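Local atomic coordinates of uncharacterized protein (Pseudomonas aeruginosa UCBPP-PA14, PDB entry 3FD9), a protein that represses the type III secretion regulon of Pseudomonas aeruginosa by blocking self-association and DNA binding of the activator ExsA until ExsC relieves it. Residues A17-Y22 with L48-E52; Q132-R137 with C164-Q169. All coordinates share one frame; numbering follows the deposited sequence.

Contact 1 of 2, residues A17-Y22 with L48-E52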
ATOM      1  N   ALA A  17      -6.747  -0.130  17.889  1.00 90.69           N
ATOM      2  CA  ALA A  17      -7.405  -0.006  16.590  1.00 91.26           C
ATOM      3  C   ALA A  17      -7.363   1.431  16.067  1.00 90.40           C
ATOM      4  O   ALA A  17      -8.296   2.209  16.278  1.00 90.67           O
ATOM      5  CB  ALA A  17      -8.845  -0.506  16.669  1.00 91.67           C
ATOM      6  N   SER A  18      -6.278   1.765  15.371  1.00 69.78           N
ATOM      7  CA  SER A  18      -6.024   3.121  14.902  1.00 65.70           C
ATOM      8  C   SER A  18      -6.042   3.206  13.382  1.00 62.78           C
ATOM      9  O   SER A  18      -6.029   2.185  12.694  1.00 62.62           O
ATOM     10  CB  SER A  18      -4.662   3.582  15.402  1.00 68.15           C
ATOM     11  OG  SER A  18      -3.654   2.693  14.950  1.00 68.46           O
ATOM     12  N   SER A  19      -6.051   4.431  12.865  1.00 61.91           N
ATOM     13  CA  SER A  19      -6.103   4.664  11.424  1.00 58.19           C
ATOM     14  C   SER A  19      -4.908   4.045  10.725  1.00 58.39           C
ATOM     15  O   SER A  19      -4.936   3.806   9.524  1.00 58.79           O
ATOM     16  CB  SER A  19      -6.146   6.160  11.121  1.00 58.58           C
ATOM     17  OG  SER A  19      -4.954   6.796  11.540  1.00 54.34           O
ATOM     18  N   SER A  20      -3.854   3.791  11.487  1.00 52.25           N
ATOM     19  CA  SER A  20      -2.649   3.186  10.946  1.00 51.12           C
ATOM     20  C   SER A  20      -2.901   1.753  10.477  1.00 49.35           C
ATOM     21  O   SER A  20      -2.393   1.340   9.445  1.00 49.46           O
ATOM     22  CB  SER A  20      -1.539   3.214  11.990  1.00 53.16           C
ATOM     23  OG  SER A  20      -0.299   2.893  11.396  1.00 58.35           O
ATOM     24  N   LEU A  21      -3.688   0.996  11.234  1.00 51.33           N
ATOM     25  CA  LEU A  21      -4.056  -0.360  10.832  1.00 50.81           C
ATOM     26  C   LEU A  21      -4.727  -0.377   9.470  1.00 47.66           C
ATOM     27  O   LEU A  21      -4.519  -1.290   8.672  1.00 49.07           O
ATOM     28  CB  LEU A  21      -5.007  -0.988  11.855  1.00 51.69           C
ATOM     29  CG  LEU A  21      -4.393  -1.764  13.023  1.00 59.75           C
ATOM     30  CD1 LEU A  21      -5.462  -2.108  14.057  1.00 61.41           C
ATOM     31  CD2 LEU A  21      -3.677  -3.021  12.528  1.00 65.04           C
ATOM     32  N   TYR A  22      -5.549   0.632   9.218  1.00 42.42           N
ATOM     33  CA  TYR A  22      -6.342   0.689   8.000  1.00 38.65           C
ATOM     34  C   TYR A  22      -5.534   1.186   6.817  1.00 38.16           C
ATOM     35  O   TYR A  22      -5.767   0.789   5.683  1.00 40.21           O
ATOM     36  CB  TYR A  22      -7.565   1.572   8.211  1.00 37.43           C
ATOM     37  CG  TYR A  22      -8.574   0.958   9.152  1.00 36.64           C
ATOM     38  CD1 TYR A  22      -8.713   1.421  10.452  1.00 37.15           C
ATOM     39  CD2 TYR A  22      -9.374  -0.100   8.742  1.00 35.41           C
ATOM     40  CE1 TYR A  22      -9.634   0.856  11.312  1.00 36.92           C
ATOM     41  CE2 TYR A  22     -10.294  -0.671   9.592  1.00 35.24           C
ATOM     42  CZ  TYR A  22     -10.423  -0.191  10.875  1.00 37.34           C
ATOM     43  OH  TYR A  22     -11.344  -0.763  11.724  1.00 38.58           O
ATOM     44  N   LEU A  48     -15.837   5.323  14.244  1.00 32.85           N
ATOM     45  CA  LEU A  48     -15.783   4.672  12.949  1.00 31.22           C
ATOM     46  C   LEU A  48     -14.723   3.584  12.940  1.00 31.56           C
ATOM     47  O   LEU A  48     -14.946   2.498  12.418  1.00 30.66           O
ATOM     48  CB  LEU A  48     -15.472   5.683  11.851  1.00 29.76           C
ATOM     49  CG  LEU A  48     -15.082   5.040  10.521  1.00 28.00           C
ATOM     50  CD1 LEU A  48     -16.301   4.345   9.908  1.00 29.72           C
ATOM     51  CD2 LEU A  48     -14.503   6.062   9.567  1.00 27.55           C
ATOM     52  N   PHE A  49     -13.568   3.873  13.525  1.00 38.67           N
ATOM     53  CA  PHE A  49     -12.452   2.947  13.436  1.00 39.31           C
ATOM     54  C   PHE A  49     -12.719   1.669  14.207  1.00 40.19           C
ATOM     55  O   PHE A  49     -12.164   0.625  13.883  1.00 41.94           O
ATOM     56  CB  PHE A  49     -11.146   3.595  13.908  1.00 39.85           C
ATOM     57  CG  PHE A  49     -10.586   4.604  12.942  1.00 38.12           C
ATOM     58  CD1 PHE A  49      -9.991   5.767  13.397  1.00 40.57           C
ATOM     59  CD2 PHE A  49     -10.674   4.396  11.576  1.00 37.41           C
ATOM     60  CE1 PHE A  49      -9.478   6.702  12.504  1.00 36.04           C
ATOM     61  CE2 PHE A  49     -10.166   5.326  10.679  1.00 40.61           C
ATOM     62  CZ  PHE A  49      -9.570   6.478  11.142  1.00 34.97           C
ATOM     63  N   ARG A  50     -13.579   1.749  15.216  1.00 49.26           N
ATOM     64  CA  ARG A  50     -13.853   0.597  16.067  1.00 51.29           C
ATOM     65  C   ARG A  50     -15.141  -0.140  15.711  1.00 50.71           C
ATOM     66  O   ARG A  50     -15.444  -1.187  16.289  1.00 52.41           O
ATOM     67  CB  ARG A  50     -13.878   1.018  17.538  1.00 53.95           C
ATOM     68  CG  ARG A  50     -12.570   0.760  18.276  1.00 64.27           C
ATOM     69  CD  ARG A  50     -12.472   1.575  19.554  1.00 77.71           C
ATOM     70  NE  ARG A  50     -13.784   1.837  20.137  1.00 89.12           N
ATOM     71  CZ  ARG A  50     -14.330   3.046  20.229  1.00 96.56           C
ATOM     72  NH1 ARG A  50     -13.669   4.107  19.784  1.00 97.99           N
ATOM     73  NH2 ARG A  50     -15.532   3.195  20.773  1.00 98.35           N
ATOM     74  N   CYS A  51     -15.894   0.392  14.755  1.00 37.49           N
ATOM     75  CA  CYS A  51     -17.210  -0.164  14.467  1.00 37.42           C
ATOM     76  C   CYS A  51     -17.137  -1.504  13.732  1.00 37.41           C
ATOM     77  O   CYS A  51     -16.167  -1.793  13.040  1.00 37.58           O
ATOM     78  CB  CYS A  51     -18.075   0.851  13.712  1.00 37.41           C
ATOM     79  SG  CYS A  51     -17.805   0.945  11.941  1.00 36.81           S
ATOM     80  N   GLU A  52     -18.172  -2.319  13.890  1.00 52.18           N
ATOM     81  CA  GLU A  52     -18.181  -3.678  13.345  1.00 52.48           C
ATOM     82  C   GLU A  52     -18.047  -3.732  11.832  1.00 50.38           C
ATOM     83  O   GLU A  52     -17.317  -4.562  11.304  1.00 50.41           O
ATOM     84  CB  GLU A  52     -19.453  -4.414  13.766  1.00 53.82           C
ATOM     85  CG  GLU A  52     -19.410  -4.959  15.179  1.00 61.28           C
ATOM     86  CD  GLU A  52     -18.524  -6.187  15.293  1.00 72.90           C
ATOM     87  OE1 GLU A  52     -17.679  -6.407  14.389  1.00 73.87           O
ATOM     88  OE2 GLU A  52     -18.678  -6.935  16.286  1.00 77.50           O
TER

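Contact 2 of 2, residues Q132-R137 with C164-Q169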
ATOM      1  N   GLN A 132       5.866 -10.765  15.326  1.00 62.32           N
ATOM      2  CA  GLN A 132       6.921 -10.846  16.328  1.00 65.80           C
ATOM      3  C   GLN A 132       8.190 -11.390  15.697  1.00 66.42           C
ATOM      4  O   GLN A 132       9.298 -10.988  16.049  1.00 68.75           O
ATOM      5  CB  GLN A 132       6.493 -11.746  17.493  1.00 68.22           C
ATOM      6  CG  GLN A 132       7.640 -12.230  18.391  1.00 72.27           C
ATOM      7  CD  GLN A 132       8.160 -11.155  19.341  1.00 79.27           C
ATOM      8  OE1 GLN A 132       7.810  -9.978  19.223  1.00 81.65           O
ATOM      9  NE2 GLN A 132       8.996 -11.561  20.293  1.00 85.83           N
ATOM     10  N   SER A 133       8.018 -12.310  14.757  1.00 64.67           N
ATOM     11  CA  SER A 133       9.146 -12.902  14.050  1.00 65.82           C
ATOM     12  C   SER A 133       9.835 -11.846  13.197  1.00 67.23           C
ATOM     13  O   SER A 133      11.043 -11.636  13.307  1.00 68.36           O
ATOM     14  CB  SER A 133       8.669 -14.057  13.176  1.00 63.09           C
ATOM     15  OG  SER A 133       9.766 -14.781  12.657  1.00 67.34           O
ATOM     16  N   ARG A 134       9.051 -11.184  12.350  1.00 92.12           N
ATOM     17  CA  ARG A 134       9.548 -10.107  11.509  1.00 94.78           C
ATOM     18  C   ARG A 134      10.278  -9.092  12.368  1.00 98.29           C
ATOM     19  O   ARG A 134      11.401  -8.696  12.062  1.00101.30           O
ATOM     20  CB  ARG A 134       8.390  -9.420  10.787  1.00 93.23           C
ATOM     21  CG  ARG A 134       8.789  -8.723   9.501  1.00 99.26           C
ATOM     22  CD  ARG A 134       8.597  -9.632   8.287  1.00104.62           C
ATOM     23  NE  ARG A 134       8.818 -11.047   8.592  1.00109.49           N
ATOM     24  CZ  ARG A 134       9.989 -11.673   8.476  1.00111.21           C
ATOM     25  NH1 ARG A 134      11.063 -11.011   8.061  1.00111.25           N
ATOM     26  NH2 ARG A 134      10.084 -12.963   8.778  1.00109.64           N
ATOM     27  N   GLN A 135       9.630  -8.682  13.453  1.00 82.37           N
ATOM     28  CA  GLN A 135      10.191  -7.697  14.370  1.00 85.25           C
ATOM     29  C   GLN A 135      11.570  -8.094  14.874  1.00 87.47           C
ATOM     30  O   GLN A 135      12.450  -7.249  15.026  1.00 89.29           O
ATOM     31  CB  GLN A 135       9.243  -7.461  15.550  1.00 85.77           C
ATOM     32  CG  GLN A 135       8.052  -6.606  15.190  1.00 84.29           C
ATOM     33  CD  GLN A 135       8.471  -5.353  14.452  1.00 85.80           C
ATOM     34  OE1 GLN A 135       9.500  -4.749  14.767  1.00 83.75           O
ATOM     35  NE2 GLN A 135       7.682  -4.956  13.457  1.00 87.42           N
ATOM     36  N   LEU A 136      11.752  -9.382  15.131  1.00 83.95           N
ATOM     37  CA  LEU A 136      13.035  -9.878  15.605  1.00 88.45           C
ATOM     38  C   LEU A 136      14.099  -9.846  14.504  1.00 90.04           C
ATOM     39  O   LEU A 136      15.289  -9.734  14.792  1.00 92.43           O
ATOM     40  CB  LEU A 136      12.892 -11.292  16.175  1.00 87.97           C
ATOM     41  CG  LEU A 136      12.072 -11.461  17.455  1.00 88.74           C
ATOM     42  CD1 LEU A 136      11.921 -12.936  17.795  1.00 89.63           C
ATOM     43  CD2 LEU A 136      12.706 -10.710  18.610  1.00 91.97           C
ATOM     44  N   ARG A 137      13.676  -9.946  13.247  1.00102.59           N
ATOM     45  CA  ARG A 137      14.617  -9.865  12.135  1.00105.39           C
ATOM     46  C   ARG A 137      15.077  -8.427  11.945  1.00107.80           C
ATOM     47  O   ARG A 137      16.272  -8.157  11.854  1.00110.88           O
ATOM     48  CB  ARG A 137      14.002 -10.410  10.847  1.00104.12           C
ATOM     49  CG  ARG A 137      13.487 -11.830  10.980  1.00105.89           C
ATOM     50  CD  ARG A 137      13.323 -12.514   9.631  1.00110.54           C
ATOM     51  NE  ARG A 137      12.574 -13.763   9.758  1.00112.51           N
ATOM     52  CZ  ARG A 137      13.087 -14.903  10.215  1.00116.35           C
ATOM     53  NH1 ARG A 137      14.360 -14.962  10.589  1.00117.52           N
ATOM     54  NH2 ARG A 137      12.325 -15.987  10.298  1.00115.63           N
ATOM     55  N   CYS A 164      14.696 -15.786  21.625  1.00 88.20           N
ATOM     56  CA  CYS A 164      13.411 -15.186  21.280  1.00 85.78           C
ATOM     57  C   CYS A 164      12.924 -15.715  19.943  1.00 82.02           C
ATOM     58  O   CYS A 164      11.768 -16.117  19.810  1.00 79.91           O
ATOM     59  CB  CYS A 164      13.505 -13.661  21.235  1.00 86.41           C
ATOM     60  SG  CYS A 164      13.493 -12.870  22.854  1.00 94.83           S
ATOM     61  N   GLN A 165      13.812 -15.710  18.955  1.00 90.16           N
ATOM     62  CA  GLN A 165      13.469 -16.188  17.624  1.00 88.30           C
ATOM     63  C   GLN A 165      13.219 -17.691  17.659  1.00 87.05           C
ATOM     64  O   GLN A 165      12.272 -18.186  17.048  1.00 83.00           O
ATOM     65  CB  GLN A 165      14.574 -15.846  16.622  1.00 89.55           C
ATOM     66  CG  GLN A 165      14.197 -16.120  15.173  1.00 91.35           C
ATOM     67  CD  GLN A 165      13.147 -15.157  14.646  1.00 97.32           C
ATOM     68  OE1 GLN A 165      13.388 -13.953  14.546  1.00102.28           O
ATOM     69  NE2 GLN A 165      11.979 -15.686  14.294  1.00 94.64           N
ATOM     70  N   ALA A 166      14.071 -18.410  18.385  1.00 74.14           N
ATOM     71  CA  ALA A 166      13.911 -19.852  18.556  1.00 74.28           C
ATOM     72  C   ALA A 166      12.543 -20.181  19.148  1.00 73.39           C
ATOM     73  O   ALA A 166      11.767 -20.925  18.554  1.00 71.30           O
ATOM     74  CB  ALA A 166      15.026 -20.416  19.432  1.00 76.83           C
ATOM     75  N   ARG A 167      12.255 -19.623  20.319  1.00 96.67           N
ATOM     76  CA  ARG A 167      10.962 -19.817  20.964  1.00 96.73           C
ATOM     77  C   ARG A 167       9.835 -19.514  19.988  1.00 93.16           C
ATOM     78  O   ARG A 167       8.988 -20.364  19.716  1.00 92.19           O
ATOM     79  CB  ARG A 167      10.839 -18.925  22.201  1.00 99.34           C
ATOM     80  CG  ARG A 167       9.430 -18.837  22.772  1.00104.17           C
ATOM     81  CD  ARG A 167       8.928 -20.183  23.284  1.00111.03           C
ATOM     82  NE  ARG A 167       9.798 -20.742  24.317  1.00118.48           N
ATOM     83  CZ  ARG A 167      10.561 -21.820  24.153  1.00121.87           C
ATOM     84  NH1 ARG A 167      10.557 -22.469  22.995  1.00120.71           N
ATOM     85  NH2 ARG A 167      11.325 -22.254  25.149  1.00121.83           N
ATOM     86  N   THR A 168       9.832 -18.296  19.460  1.00 65.99           N
ATOM     87  CA  THR A 168       8.828 -17.889  18.491  1.00 62.42           C
ATOM     88  C   THR A 168       8.685 -18.961  17.426  1.00 61.66           C
ATOM     89  O   THR A 168       7.578 -19.339  17.061  1.00 59.99           O
ATOM     90  CB  THR A 168       9.190 -16.549  17.825  1.00 61.47           C
ATOM     91  OG1 THR A 168       9.130 -15.500  18.798  1.00 60.00           O
ATOM     92  CG2 THR A 168       8.218 -16.241  16.698  1.00 57.94           C
ATOM     93  N   GLN A 169       9.819 -19.462  16.953  1.00 93.69           N
ATOM     94  CA  GLN A 169       9.834 -20.472  15.905  1.00 93.61           C
ATOM     95  C   GLN A 169       9.177 -21.770  16.366  1.00 93.25           C
ATOM     96  O   GLN A 169       8.508 -22.446  15.585  1.00 91.77           O
ATOM     97  CB  GLN A 169      11.271 -20.746  15.458  1.00 96.34           C
ATOM     98  CG  GLN A 169      11.418 -21.025  13.975  1.00100.33           C
ATOM     99  CD  GLN A 169      10.961 -19.856  13.116  1.00105.69           C
ATOM    100  OE1 GLN A 169       9.760 -19.625  12.945  1.00103.28           O
ATOM    101  NE2 GLN A 169      11.921 -19.116  12.565  1.00106.68           N
TER

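Contact 1 of 2, residues A17-Y22 with L48-E52
The phenyl ring of F49 lies against helix 19-24, with S19 and Y22 both meeting it from the same side of its plane, and most of its atoms meet something on the way out. At the base, F49 CB lies 4.0 Å from the carbonyl O of A17, the first modelled residue. F49 CG sits beside the backbone N and anti to the carbonyl carbon (chi1 -73°), which lays the ring against S19 and Y22. At CD2, F49 approaches Y22 CE1 at 3.7 Å. The two rings are nearly parallel, with planes at 23°, but slid so far apart (centroids 5.6 Å) that they barely overlap. Across the ring, F49 CE1 comes 3.6 Å from S19 CB, and at the tip F49 CZ reaches the same S19 CB at 3.4 Å, while the CA of S19 lies over a ring face, toward its rim. L33 of helix 30-39 also touches both F49 and S19.

The tyrosine binds the same residue a second time, through its main chain: Y22 OH donates to F49 O across 2.7 Å, with a C=O...donor angle of 142° and the hydroxyl tilted somewhat from the carbonyl plane. Beyond the segments, Y22 packs on L54, Q55 and L58 of helix 52-60. Its phenol thus bridges two consecutive helices. F49 O belongs to the last turn of helix 42-50, where the helix dipole would probably make it a stronger acceptor; one directional hydrogen bond there would help set the offset of two rings that otherwise meet through carbon atoms.

Contact 2 of 2, residues Q132-R137 with C164-Q169
Q132 opens the contact, laying its CG 3.6 Å from T168 OG1. That hydroxyl turns back into its own helix and donates to C164 O, which also accepts T168 N from the opposite face of its plane; the threonine's polar atom is thus satisfied locally. S133, one turn before R137, receives the single hydrogen bond between the two segments: Q165 NE2 donates to S133 OG (2.9 Å, N-H...O 150°), with the oxygen close to the amide plane. Q165 gets there by a bend at chi2, which brings its amide up to the S133 hydroxyl. L136 points straight at the partner helix. Its CD1 touches C164 CB at 3.9 Å and Q165 N at 3.6 Å, while its CB faces Q165 OE1. R137, extended from CG to NE, lays its guanidinium over the Q165 amide with planes 8° apart, NH2 standing 4.0 Å from Q165 NE2. F142 and V146 of a second subunit pack on L136 and C164, respectively. With segment axes 10.0 Å apart and running at 159°, this is the antiparallel pairing of a long helical hairpin, the hairpin domain of ExsD.

Overall arrangement
From the N terminus, contact 1 closes first: residues 17-22 meet 48-52 after 25 intervening residues, bringing helix 19-24 against the end of helix 42-50, with helix 30-39 in the enclosed loop. The chain then continues through helices 52-60, 66-76 and 96-115 into helix 119-147, turns, and returns along helix 157-189, where contact 2 closes the hairpin. The two closures follow in series, neither nested nor crossed, with centres 27 Å and nearest atoms about 11 Å apart. The assembly links them between chains: S18 and S20 of contact 1 pack on R134 of a second subunit, the residue within 132-137 that, in this chain, packs on S20 of a third subunit.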